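Side-chain contacts in Thiol:disulfide interchange protein DsbA (Pseudomonas aeruginosa, PDB 4ZL8), which probably introduces disulfide bonds into other proteins of the periplasm by handing on its own redox-active disulfide: residues G160-D165 against E184-A189; F164-A169 against E173-L178. The protein carries 1 engineered substitution. All coordinates share one frame; numbering follows the deposited sequence.

Contact 1 of 2, residues G160-D165 against E184-A189; sequences GKYRFD and EKERAA
Lys-161 and Glu-186 bring the two backbones nearest each other, yet their CA atoms stay 9.6 Å apart, so long side chains span the gap between the start of strand 162-165 and the C-terminal turn of helix 172-188. This joint of the thioredoxin fold illustrates how one carboxylate can tie a helix to a sheet. A classic beta bulge, in which Lys-161 and Tyr-162 both face Val-158, sends these two consecutive side chains toward the helix. Lys-161 lays its CB over the centre of the Tyr-162 ring, then runs out extended beyond CG until NZ forms a salt bridge with Glu-186 OE2, 2.7 Å away, which accepts through its syn lone pair. Asn-159 ND2 also donates to OE2, which is therefore gripped twice. The other oxygen accepts a hydrogen bond from the phenol: Tyr-162 OH lies 2.7 Å from Glu-186 OE1, 42° out of the carboxylate plane. A bend at chi2 (-59°) carries the carboxylate to the donors, and rotation about its last bond gives OE2 to the lysine and OE1 to the phenol. The ring and carboxylate planes stand 72° apart, and CG of Glu-186 lies at the ring's edge. Three donors fix the rotation of this buried carboxylate, and the lysine's positive charge would probably help keep it ionised. The ring edge is close as well, with Tyr-162 CE2 3.4 Å from Glu-186 OE1.

Contact 2 of 2, residues F164-A169 against E173-L178; sequences FDIGSA and EETLKL
Phe-164 leaves the end of strand 162-165 and lies against Leu-178 and Thr-175 of helix 172-188, a strand-to-helix junction of the thioredoxin fold in which the short helix 166-169 starts with a capping box. Followed outward, the phenylalanine shows how a single ring can serve two helix residues one turn apart. Its CB lies 3.9 Å from Leu-178 CD2, and CG continues along the same methyl. CD2 makes the closest apolar approach, 3.6 Å from Leu-178 CD2, while CE2 reaches back to the preceding turn, 3.4 Å from the backbone O of Thr-175 and also near that residue's CG2. With chi1 at 53°, CG sits between the backbone N and the carbonyl carbon, and the ring presents a face to Leu-178: CG of the leucine stands 4.2 Å from the ring centroid in a CH-pi contact, 14° off the normal. Leu-182 and Ala-179, farther along the same helix, also touch this side chain. Ala-169 CB fits against Thr-175, 3.6 Å from its OG1, and Ile-166 borders the same hydroxyl. The hydroxyl of Thr-175 hydrogen-bonds to Gly-171 O, just before the helix. The box closes the start of the short helix: Asp-165 N donates to Ser-168 OG almost straight, at 174°, and Ser-168 N returns a bond of 2.9 Å to Asp-165 OD1, arriving nearly in line with the C-O bond.

Contacts 1 and 2 attach the same strand, 162-165, to the same helix, 172-188, at two levels, and their centres lie about 13 Å apart. Tyr-162 and Phe-164, two residues apart on the strand, both touch Leu-182, which bridges the polar clasp of contact 1 and the apolar packing of contact 2. The two contacts differ in their relation to the redox-active disulfide Cys-37–Cys-40. Contact 2 is the one that reaches toward it: Ile-166 packs on Phe-43 of helix 38-52 and lies near the cysteines without touching them. A bound MES molecule, probably from the crystallisation liquor, comes within about 3 Å of the Asp-165 side chain at the start of helix 166-169.

Contact 1 of 2, residues G160-D165 against E184-A189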
loop_
_atom_site.group_PDB
_atom_site.type_symbol
_atom_site.label_atom_id
_atom_site.label_comp_id
_atom_site.label_asym_id
_atom_site.label_seq_id
_atom_site.Cartn_x
_atom_site.Cartn_y
_atom_site.Cartn_z
ATOM N N GLY A 160 -6.645 -1.879 -11.188
ATOM C CA GLY A 160 -5.641 -1.516 -12.177
ATOM C C GLY A 160 -6.113 -0.451 -13.156
ATOM O O GLY A 160 -5.469 -0.206 -14.165
ATOM N N LYS A 161 -7.245 0.179 -12.840
ATOM C CA LYS A 161 -7.978 0.983 -13.816
ATOM C C LYS A 161 -8.297 2.404 -13.360
ATOM O O LYS A 161 -8.432 3.281 -14.211
ATOM C CB LYS A 161 -9.320 0.290 -14.161
ATOM C CG LYS A 161 -9.188 -0.916 -15.063
ATOM C CD LYS A 161 -10.547 -1.575 -15.283
ATOM C CE LYS A 161 -10.387 -2.993 -15.797
ATOM N NZ LYS A 161 -11.655 -3.768 -15.795
ATOM N N TYR A 162 -8.539 2.615 -12.068
ATOM C CA TYR A 162 -9.064 3.899 -11.595
ATOM C C TYR A 162 -8.152 4.439 -10.513
ATOM O O TYR A 162 -7.885 3.747 -9.522
ATOM C CB TYR A 162 -10.478 3.746 -11.019
ATOM C CG TYR A 162 -11.426 2.984 -11.892
ATOM C CD1 TYR A 162 -11.935 3.537 -13.052
ATOM C CD2 TYR A 162 -11.809 1.696 -11.552
ATOM C CE1 TYR A 162 -12.818 2.822 -13.857
ATOM C CE2 TYR A 162 -12.669 0.982 -12.340
ATOM C CZ TYR A 162 -13.166 1.553 -13.486
ATOM O OH TYR A 162 -14.037 0.866 -14.279
ATOM N N ARG A 163 -7.685 5.679 -10.680
ATOM C CA ARG A 163 -6.771 6.287 -9.707
ATOM C C ARG A 163 -7.439 7.468 -9.041
ATOM O O ARG A 163 -8.085 8.274 -9.708
ATOM C CB ARG A 163 -5.475 6.719 -10.393
ATOM C CG ARG A 163 -4.384 7.172 -9.445
ATOM C CD ARG A 163 -3.181 7.762 -10.182
ATOM N NE ARG A 163 -3.518 8.991 -10.868
ATOM C CZ ARG A 163 -3.143 9.311 -12.100
ATOM N NH1 ARG A 163 -3.507 10.469 -12.596
ATOM N NH2 ARG A 163 -2.424 8.475 -12.856
ATOM N N PHE A 164 -7.269 7.576 -7.730
ATOM C CA PHE A 164 -7.874 8.675 -6.973
ATOM C C PHE A 164 -7.133 8.864 -5.663
ATOM O O PHE A 164 -6.395 7.986 -5.236
ATOM C CB PHE A 164 -9.378 8.455 -6.746
ATOM C CG PHE A 164 -9.745 7.127 -6.140
ATOM C CD1 PHE A 164 -9.788 5.986 -6.928
ATOM C CD2 PHE A 164 -10.096 7.017 -4.782
ATOM C CE1 PHE A 164 -10.151 4.761 -6.392
ATOM C CE2 PHE A 164 -10.479 5.788 -4.252
ATOM C CZ PHE A 164 -10.491 4.664 -5.060
ATOM N N ASP A 165 -7.294 10.026 -5.043
ATOM C CA ASP A 165 -6.651 10.239 -3.756
ATOM C C ASP A 165 -7.600 10.976 -2.828
ATOM O O ASP A 165 -8.759 11.211 -3.192
ATOM C CB ASP A 165 -5.274 10.912 -3.908
ATOM C CG ASP A 165 -5.327 12.260 -4.582
ATOM O OD1 ASP A 165 -6.286 13.016 -4.382
ATOM O OD2 ASP A 165 -4.330 12.625 -5.259
ATOM N N GLU A 184 -18.084 -1.814 -7.079
ATOM C CA GLU A 184 -19.353 -2.240 -7.662
ATOM C C GLU A 184 -19.346 -2.145 -9.189
ATOM O O GLU A 184 -19.893 -2.999 -9.870
ATOM C CB GLU A 184 -20.521 -1.429 -7.091
ATOM C CG GLU A 184 -20.781 -1.655 -5.596
ATOM C CD GLU A 184 -21.323 -3.012 -5.238
ATOM O OE1 GLU A 184 -21.695 -3.820 -6.120
ATOM O OE2 GLU A 184 -21.369 -3.289 -4.024
ATOM N N LYS A 185 -18.718 -1.114 -9.720
ATOM C CA LYS A 185 -18.620 -0.934 -11.165
ATOM C C LYS A 185 -17.929 -2.157 -11.777
ATOM O O LYS A 185 -18.387 -2.718 -12.785
ATOM C CB LYS A 185 -17.851 0.356 -11.462
ATOM C CG LYS A 185 -17.698 0.666 -12.940
ATOM C CD LYS A 185 -17.022 2.018 -13.140
ATOM C CE LYS A 185 -16.782 2.374 -14.609
ATOM N NZ LYS A 185 -18.027 2.729 -15.340
ATOM N N GLU A 186 -16.831 -2.564 -11.152
ATOM C CA GLU A 186 -16.062 -3.668 -11.678
ATOM C C GLU A 186 -16.788 -5.001 -11.459
ATOM O O GLU A 186 -16.695 -5.896 -12.300
ATOM C CB GLU A 186 -14.675 -3.678 -11.047
ATOM C CG GLU A 186 -13.796 -2.525 -11.479
ATOM C CD GLU A 186 -13.600 -2.527 -12.959
ATOM O OE1 GLU A 186 -14.238 -1.725 -13.657
ATOM O OE2 GLU A 186 -12.843 -3.390 -13.435
ATOM N N ARG A 187 -17.518 -5.141 -10.353
ATOM C CA ARG A 187 -18.289 -6.363 -10.118
ATOM C C ARG A 187 -19.383 -6.540 -11.163
ATOM O O ARG A 187 -19.700 -7.663 -11.558
ATOM C CB ARG A 187 -18.882 -6.372 -8.703
ATOM C CG ARG A 187 -19.523 -7.686 -8.322
ATOM C CD ARG A 187 -19.995 -7.710 -6.879
ATOM N NE ARG A 187 -18.877 -7.689 -5.932
ATOM C CZ ARG A 187 -18.586 -6.702 -5.085
ATOM N NH1 ARG A 187 -19.324 -5.589 -5.013
ATOM N NH2 ARG A 187 -17.551 -6.830 -4.283
ATOM N N ALA A 188 -19.980 -5.442 -11.600
ATOM C CA ALA A 188 -21.043 -5.480 -12.589
ATOM C C ALA A 188 -20.531 -5.738 -14.008
ATOM O O ALA A 188 -21.316 -6.085 -14.891
ATOM C CB ALA A 188 -21.816 -4.176 -12.546
ATOM N N ALA A 189 -19.232 -5.565 -14.228
ATOM C CA ALA A 189 -18.683 -5.639 -15.580
ATOM C C ALA A 189 -18.617 -7.056 -16.134
ATOM O O ALA A 189 -18.381 -8.032 -15.408
ATOM C CB ALA A 189 -17.300 -5.016 -15.609
#

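Contact 2 of 2, residues F164-A169 against E173-L178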
loop_
_atom_site.group_PDB
_atom_site.type_symbol
_atom_site.label_atom_id
_atom_site.label_comp_id
_atom_site.label_asym_id
_atom_site.label_seq_id
_atom_site.Cartn_x
_atom_site.Cartn_y
_atom_site.Cartn_z
ATOM N N PHE A 164 -7.269 7.576 -7.730
ATOM C CA PHE A 164 -7.874 8.675 -6.973
ATOM C C PHE A 164 -7.133 8.864 -5.663
ATOM O O PHE A 164 -6.395 7.986 -5.236
ATOM C CB PHE A 164 -9.378 8.455 -6.746
ATOM C CG PHE A 164 -9.745 7.127 -6.140
ATOM C CD1 PHE A 164 -9.788 5.986 -6.928
ATOM C CD2 PHE A 164 -10.096 7.017 -4.782
ATOM C CE1 PHE A 164 -10.151 4.761 -6.392
ATOM C CE2 PHE A 164 -10.479 5.788 -4.252
ATOM C CZ PHE A 164 -10.491 4.664 -5.060
ATOM N N ASP A 165 -7.294 10.026 -5.043
ATOM C CA ASP A 165 -6.651 10.239 -3.756
ATOM C C ASP A 165 -7.600 10.976 -2.828
ATOM O O ASP A 165 -8.759 11.211 -3.192
ATOM C CB ASP A 165 -5.274 10.912 -3.908
ATOM C CG ASP A 165 -5.327 12.260 -4.582
ATOM O OD1 ASP A 165 -6.286 13.016 -4.382
ATOM O OD2 ASP A 165 -4.330 12.625 -5.259
ATOM N N ILE A 166 -7.158 11.314 -1.626
ATOM C CA ILE A 166 -8.071 11.880 -0.656
ATOM C C ILE A 166 -8.567 13.232 -1.136
ATOM O O ILE A 166 -9.737 13.581 -0.967
ATOM C CB ILE A 166 -7.440 11.942 0.743
ATOM C CG1 ILE A 166 -7.145 10.513 1.236
ATOM C CG2 ILE A 166 -8.352 12.681 1.700
ATOM C CD1 ILE A 166 -6.343 10.441 2.519
ATOM N N GLY A 167 -7.682 14.003 -1.756
ATOM C CA GLY A 167 -8.052 15.320 -2.244
ATOM C C GLY A 167 -9.063 15.246 -3.378
ATOM O O GLY A 167 -10.047 15.999 -3.393
ATOM N N SER A 168 -8.846 14.340 -4.317
ATOM C CA SER A 168 -9.745 14.230 -5.459
ATOM C C SER A 168 -11.114 13.700 -5.038
ATOM O O SER A 168 -12.132 14.160 -5.551
ATOM C CB SER A 168 -9.128 13.410 -6.590
ATOM O OG SER A 168 -9.112 12.024 -6.306
ATOM N N ALA A 169 -11.135 12.747 -4.108
ATOM C CA ALA A 169 -12.413 12.194 -3.638
ATOM C C ALA A 169 -13.181 13.171 -2.763
ATOM O O ALA A 169 -14.415 13.128 -2.723
ATOM C CB ALA A 169 -12.180 10.913 -2.890
ATOM N N GLU A 173 -13.458 9.741 4.238
ATOM C CA GLU A 173 -14.635 8.880 4.083
ATOM C C GLU A 173 -15.014 8.787 2.628
ATOM O O GLU A 173 -15.412 7.726 2.130
ATOM C CB GLU A 173 -15.869 9.469 4.776
ATOM C CG GLU A 173 -15.772 9.839 6.231
ATOM C CD GLU A 173 -16.932 10.743 6.647
ATOM O OE1 GLU A 173 -16.723 11.617 7.502
ATOM O OE2 GLU A 173 -18.051 10.581 6.108
ATOM N N GLU A 174 -14.963 9.931 1.961
ATOM C CA GLU A 174 -15.347 10.012 0.561
ATOM C C GLU A 174 -14.453 9.098 -0.275
ATOM O O GLU A 174 -14.898 8.525 -1.263
ATOM C CB GLU A 174 -15.238 11.460 0.062
ATOM C CG GLU A 174 -16.281 12.415 0.624
ATOM C CD GLU A 174 -15.991 12.900 2.036
ATOM O OE1 GLU A 174 -14.920 12.592 2.609
ATOM O OE2 GLU A 174 -16.847 13.635 2.588
ATOM N N THR A 175 -13.178 8.974 0.100
ATOM C CA THR A 175 -12.244 8.106 -0.613
ATOM C C THR A 175 -12.714 6.647 -0.585
ATOM O O THR A 175 -12.642 5.926 -1.604
ATOM C CB THR A 175 -10.826 8.230 -0.018
ATOM O OG1 THR A 175 -10.395 9.589 -0.120
ATOM C CG2 THR A 175 -9.815 7.382 -0.752
ATOM N N LEU A 176 -13.193 6.198 0.569
ATOM C CA LEU A 176 -13.678 4.824 0.698
ATOM C C LEU A 176 -15.018 4.641 0.004
ATOM O O LEU A 176 -15.269 3.581 -0.582
ATOM C CB LEU A 176 -13.866 4.474 2.168
ATOM C CG LEU A 176 -12.739 4.667 3.172
ATOM C CD1 LEU A 176 -13.211 4.173 4.547
ATOM C CD2 LEU A 176 -11.510 3.952 2.726
ATOM N N LYS A 177 -15.896 5.634 0.061
ATOM C CA LYS A 177 -17.151 5.534 -0.682
ATOM C C LYS A 177 -16.890 5.437 -2.168
ATOM O O LYS A 177 -17.568 4.689 -2.881
ATOM C CB LYS A 177 -18.051 6.735 -0.407
ATOM C CG LYS A 177 -18.586 6.819 0.975
ATOM C CD LYS A 177 -19.510 8.037 1.119
ATOM C CE LYS A 177 -20.022 8.171 2.528
ATOM N NZ LYS A 177 -20.801 9.423 2.673
ATOM N N LEU A 178 -15.931 6.205 -2.667
ATOM C CA LEU A 178 -15.579 6.150 -4.073
ATOM C C LEU A 178 -14.983 4.791 -4.411
ATOM O O LEU A 178 -15.339 4.183 -5.436
ATOM C CB LEU A 178 -14.642 7.319 -4.398
ATOM C CG LEU A 178 -14.040 7.311 -5.799
ATOM C CD1 LEU A 178 -15.081 7.281 -6.908
ATOM C CD2 LEU A 178 -13.147 8.533 -5.957
#